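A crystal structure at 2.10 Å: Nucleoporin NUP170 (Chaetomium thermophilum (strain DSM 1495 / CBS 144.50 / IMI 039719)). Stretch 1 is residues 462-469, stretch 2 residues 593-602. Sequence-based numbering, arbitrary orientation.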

# COMPACT_ATOMS: atom_id res chain seq x y z
N GLU A 462 -5.58 -4.08 7.80
CA GLU A 462 -5.42 -5.07 6.73
C GLU A 462 -6.60 -6.03 6.66
O GLU A 462 -7.01 -6.44 5.57
CB GLU A 462 -4.14 -5.88 6.94
CG GLU A 462 -2.84 -5.13 6.82
CD GLU A 462 -1.65 -6.07 6.86
OE1 GLU A 462 -1.06 -6.32 5.79
OE2 GLU A 462 -1.33 -6.58 7.95
N LEU A 463 -7.14 -6.41 7.82
CA LEU A 463 -8.20 -7.41 7.85
C LEU A 463 -9.43 -6.92 7.09
O LEU A 463 -10.10 -7.71 6.42
CB LEU A 463 -8.56 -7.73 9.30
CG LEU A 463 -7.41 -8.32 10.12
CD1 LEU A 463 -7.72 -8.25 11.60
CD2 LEU A 463 -7.13 -9.75 9.69
N ALA A 464 -9.71 -5.62 7.16
CA ALA A 464 -10.92 -5.08 6.58
C ALA A 464 -10.89 -5.10 5.05
O ALA A 464 -11.95 -5.18 4.42
CB ALA A 464 -11.14 -3.65 7.07
N VAL A 465 -9.70 -5.04 4.45
CA VAL A 465 -9.56 -4.90 3.00
C VAL A 465 -9.08 -6.18 2.34
O VAL A 465 -8.65 -6.16 1.18
CB VAL A 465 -8.62 -3.73 2.66
CG1 VAL A 465 -9.23 -2.41 3.10
CG2 VAL A 465 -7.25 -3.92 3.30
N GLN A 466 -9.14 -7.32 3.05
CA GLN A 466 -8.66 -8.58 2.49
C GLN A 466 -9.31 -8.91 1.15
O GLN A 466 -8.69 -9.57 0.31
CB GLN A 466 -8.92 -9.72 3.48
CG GLN A 466 -8.03 -9.72 4.71
CD GLN A 466 -8.34 -10.88 5.64
OE1 GLN A 466 -7.76 -11.95 5.53
NE2 GLN A 466 -9.28 -10.66 6.56
N PHE A 467 -10.55 -8.47 0.94
CA PHE A 467 -11.33 -8.85 -0.24
C PHE A 467 -11.67 -7.66 -1.13
O PHE A 467 -12.42 -7.83 -2.10
CB PHE A 467 -12.61 -9.56 0.20
CG PHE A 467 -12.41 -10.46 1.39
CD1 PHE A 467 -11.70 -11.64 1.27
CD2 PHE A 467 -12.92 -10.11 2.63
CE1 PHE A 467 -11.51 -12.46 2.36
CE2 PHE A 467 -12.74 -10.93 3.72
CZ PHE A 467 -12.03 -12.11 3.59
N ASP A 468 -11.13 -6.47 -0.84
CA ASP A 468 -11.38 -5.28 -1.65
C ASP A 468 -10.21 -4.88 -2.53
O ASP A 468 -10.42 -4.24 -3.56
CB ASP A 468 -11.73 -4.09 -0.75
CG ASP A 468 -13.23 -3.95 -0.52
OD1 ASP A 468 -14.00 -4.07 -1.50
OD2 ASP A 468 -13.63 -3.72 0.63
N GLN A 469 -8.98 -5.23 -2.14
CA GLN A 469 -7.79 -4.92 -2.91
C GLN A 469 -6.82 -6.08 -2.80
O GLN A 469 -6.72 -6.71 -1.75
CB GLN A 469 -7.14 -3.62 -2.42
CG GLN A 469 -6.76 -3.63 -0.94
CD GLN A 469 -6.39 -2.25 -0.42
OE1 GLN A 469 -5.23 -1.99 -0.08
NE2 GLN A 469 -7.37 -1.36 -0.35
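Stretch 2 593-602: LYLTRLVRTL

Stretch 2 enters as the continuation of a helix that begins earlier in the chain. The helix covers the first part of the stretch, as i-to-i+4 bonds such as Arg 597 N to Leu 593 O (3.1 Å) and Leu 598 N to Tyr 594 O (3.1 Å) attest; the remainder is loop or turn. Stretch 1 is less regular: Glu 462 to Ala 464 have helical angles without the regular bonds, and a turn is closed by Val 465 N to Glu 462 O at 3.2 Å. The CA atoms of Ala 464 and Arg 597 lie 5.8 Å apart and those of Phe 467 and Leu 598 6.6 Å apart, so both pairings advance in the same sequence direction. Together the stretches bury 513 Å², with no direct hydrogen bond between them.

Tyr 594, at chi1 -178° (t), brings the edge of its ring to one face of Phe 467: Tyr 594 CE1 is 3.6 Å from Phe 467 CE2, the ring centroids are 5.1 Å apart and the planes meet at 84°, the signature of an edge-to-face pair. Leu 593, Leu 595, Thr 596 and, at the far end, Leu 602 make no contact.

Arg 597 points toward stretch 1 and has the largest covered area, 106 Å². Its chi2 and chi3 are both t, and the extended chain runs past Ala 464, whose CA is 3.5 Å from Arg 597 NE. Over one face of the guanidinium lie Ala 464 N and Leu 463 O. Leu 463 O is 3.5 Å from Arg 597 NH1, but the angle is too poor for a hydrogen bond; that oxygen instead accepts one from Gln 466 NE2 at 3.1 Å. The backbone is linked through water 1, which donates to Ala 464 O (2.6 Å) and, weakly, to Arg 597 O (3.4 Å), and accepts from Phe 467 N (2.9 Å).

Leu 598 has its CA-to-CB bond directed away, yet Leu 598 CD2 comes back to 4.1 Å from Phe 467 CB. Val 599 also points away and remains clear.

Arg 600 turns toward stretch 1 with chi1 at 74° (p). Arg 600 CD is 3.3 Å from Ala 464 O, Ala 464 CB lies over one guanidinium face, and Arg 600 NH2 is 3.4 Å from Val 465 CG1. Arg 600 NE is 4.5 Å from Asp 468 OD2, beyond a salt bridge; water 3 accepts from Arg 600 NH2 (2.7 Å) and donates weakly to Asp 468 OD2 (3.4 Å).

Thr 601 CG2 is 3.4 Å from Asp 468 OD1. Water 2 accepts from Thr 601 N (3.1 Å) and donates to Asp 468 OD1 (2.8 Å), bridging the two.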

# COMPACT_ATOMS: atom_id res chain seq x y z
N LEU A 593 -19.27 -9.78 10.08
CA LEU A 593 -17.98 -9.16 9.77
C LEU A 593 -17.60 -9.39 8.32
O LEU A 593 -17.24 -8.45 7.60
CB LEU A 593 -16.90 -9.70 10.71
CG LEU A 593 -15.52 -9.04 10.65
CD1 LEU A 593 -15.61 -7.55 10.96
CD2 LEU A 593 -14.57 -9.74 11.61
N TYR A 594 -17.69 -10.64 7.86
CA TYR A 594 -17.37 -10.96 6.47
C TYR A 594 -18.27 -10.18 5.51
O TYR A 594 -17.78 -9.55 4.57
CB TYR A 594 -17.51 -12.47 6.24
CG TYR A 594 -17.14 -12.91 4.85
CD1 TYR A 594 -15.96 -12.49 4.26
CD2 TYR A 594 -17.98 -13.75 4.12
CE1 TYR A 594 -15.62 -12.90 2.98
CE2 TYR A 594 -17.64 -14.16 2.84
CZ TYR A 594 -16.46 -13.73 2.28
OH TYR A 594 -16.12 -14.13 1.01
N LEU A 595 -19.58 -10.23 5.73
CA LEU A 595 -20.51 -9.54 4.84
C LEU A 595 -20.23 -8.05 4.79
O LEU A 595 -20.24 -7.44 3.70
CB LEU A 595 -21.95 -9.80 5.28
CG LEU A 595 -23.03 -9.03 4.51
CD1 LEU A 595 -22.98 -9.37 3.03
CD2 LEU A 595 -24.41 -9.31 5.09
N THR A 596 -20.00 -7.43 5.95
CA THR A 596 -19.72 -6.00 5.98
C THR A 596 -18.51 -5.66 5.12
O THR A 596 -18.54 -4.72 4.32
CB THR A 596 -19.49 -5.54 7.42
OG1 THR A 596 -20.68 -5.77 8.19
CG2 THR A 596 -19.12 -4.06 7.48
N ARG A 597 -17.43 -6.43 5.27
CA ARG A 597 -16.20 -6.14 4.55
C ARG A 597 -16.37 -6.34 3.05
O ARG A 597 -15.65 -5.73 2.25
CB ARG A 597 -15.06 -7.00 5.10
CG ARG A 597 -14.64 -6.59 6.51
CD ARG A 597 -13.70 -7.60 7.16
NE ARG A 597 -13.16 -7.09 8.42
CZ ARG A 597 -12.39 -7.79 9.25
NH1 ARG A 597 -12.07 -9.05 8.96
NH2 ARG A 597 -11.94 -7.24 10.37
N LEU A 598 -17.32 -7.19 2.64
CA LEU A 598 -17.58 -7.37 1.21
C LEU A 598 -18.23 -6.14 0.59
O LEU A 598 -18.09 -5.91 -0.62
CB LEU A 598 -18.46 -8.60 0.98
CG LEU A 598 -17.85 -9.98 1.24
CD1 LEU A 598 -18.90 -11.05 0.98
CD2 LEU A 598 -16.61 -10.23 0.40
N VAL A 599 -18.94 -5.33 1.38
CA VAL A 599 -19.69 -4.19 0.86
C VAL A 599 -19.22 -2.86 1.44
O VAL A 599 -19.90 -1.85 1.27
CB VAL A 599 -21.21 -4.37 1.10
CG1 VAL A 599 -21.70 -5.65 0.44
CG2 VAL A 599 -21.54 -4.35 2.58
N ARG A 600 -18.07 -2.84 2.12
CA ARG A 600 -17.65 -1.62 2.80
C ARG A 600 -17.42 -0.47 1.81
O ARG A 600 -17.65 0.69 2.16
CB ARG A 600 -16.38 -1.88 3.61
CG ARG A 600 -15.12 -2.02 2.78
CD ARG A 600 -14.01 -2.71 3.56
NE ARG A 600 -13.70 -2.02 4.82
CZ ARG A 600 -12.78 -1.06 4.95
NH1 ARG A 600 -12.58 -0.51 6.14
NH2 ARG A 600 -12.07 -0.65 3.91
N THR A 601 -16.98 -0.77 0.59
CA THR A 601 -16.79 0.27 -0.41
C THR A 601 -18.10 0.81 -0.96
O THR A 601 -18.09 1.86 -1.62
CB THR A 601 -15.95 -0.25 -1.58
OG1 THR A 601 -16.64 -1.32 -2.24
CG2 THR A 601 -14.59 -0.75 -1.10
N LEU A 602 -19.22 0.13 -0.70
CA LEU A 602 -20.53 0.48 -1.25
C LEU A 602 -21.42 1.20 -0.25
O LEU A 602 -21.99 2.25 -0.57
CB LEU A 602 -21.24 -0.79 -1.73
CG LEU A 602 -21.34 -1.05 -3.23
CD1 LEU A 602 -19.99 -0.94 -3.89
CD2 LEU A 602 -21.95 -2.43 -3.46
O HOH W 1 -12.38 -6.65 2.31
O HOH W 2 -16.62 -3.59 -0.70
O HOH W 3 -11.94 -0.88 1.27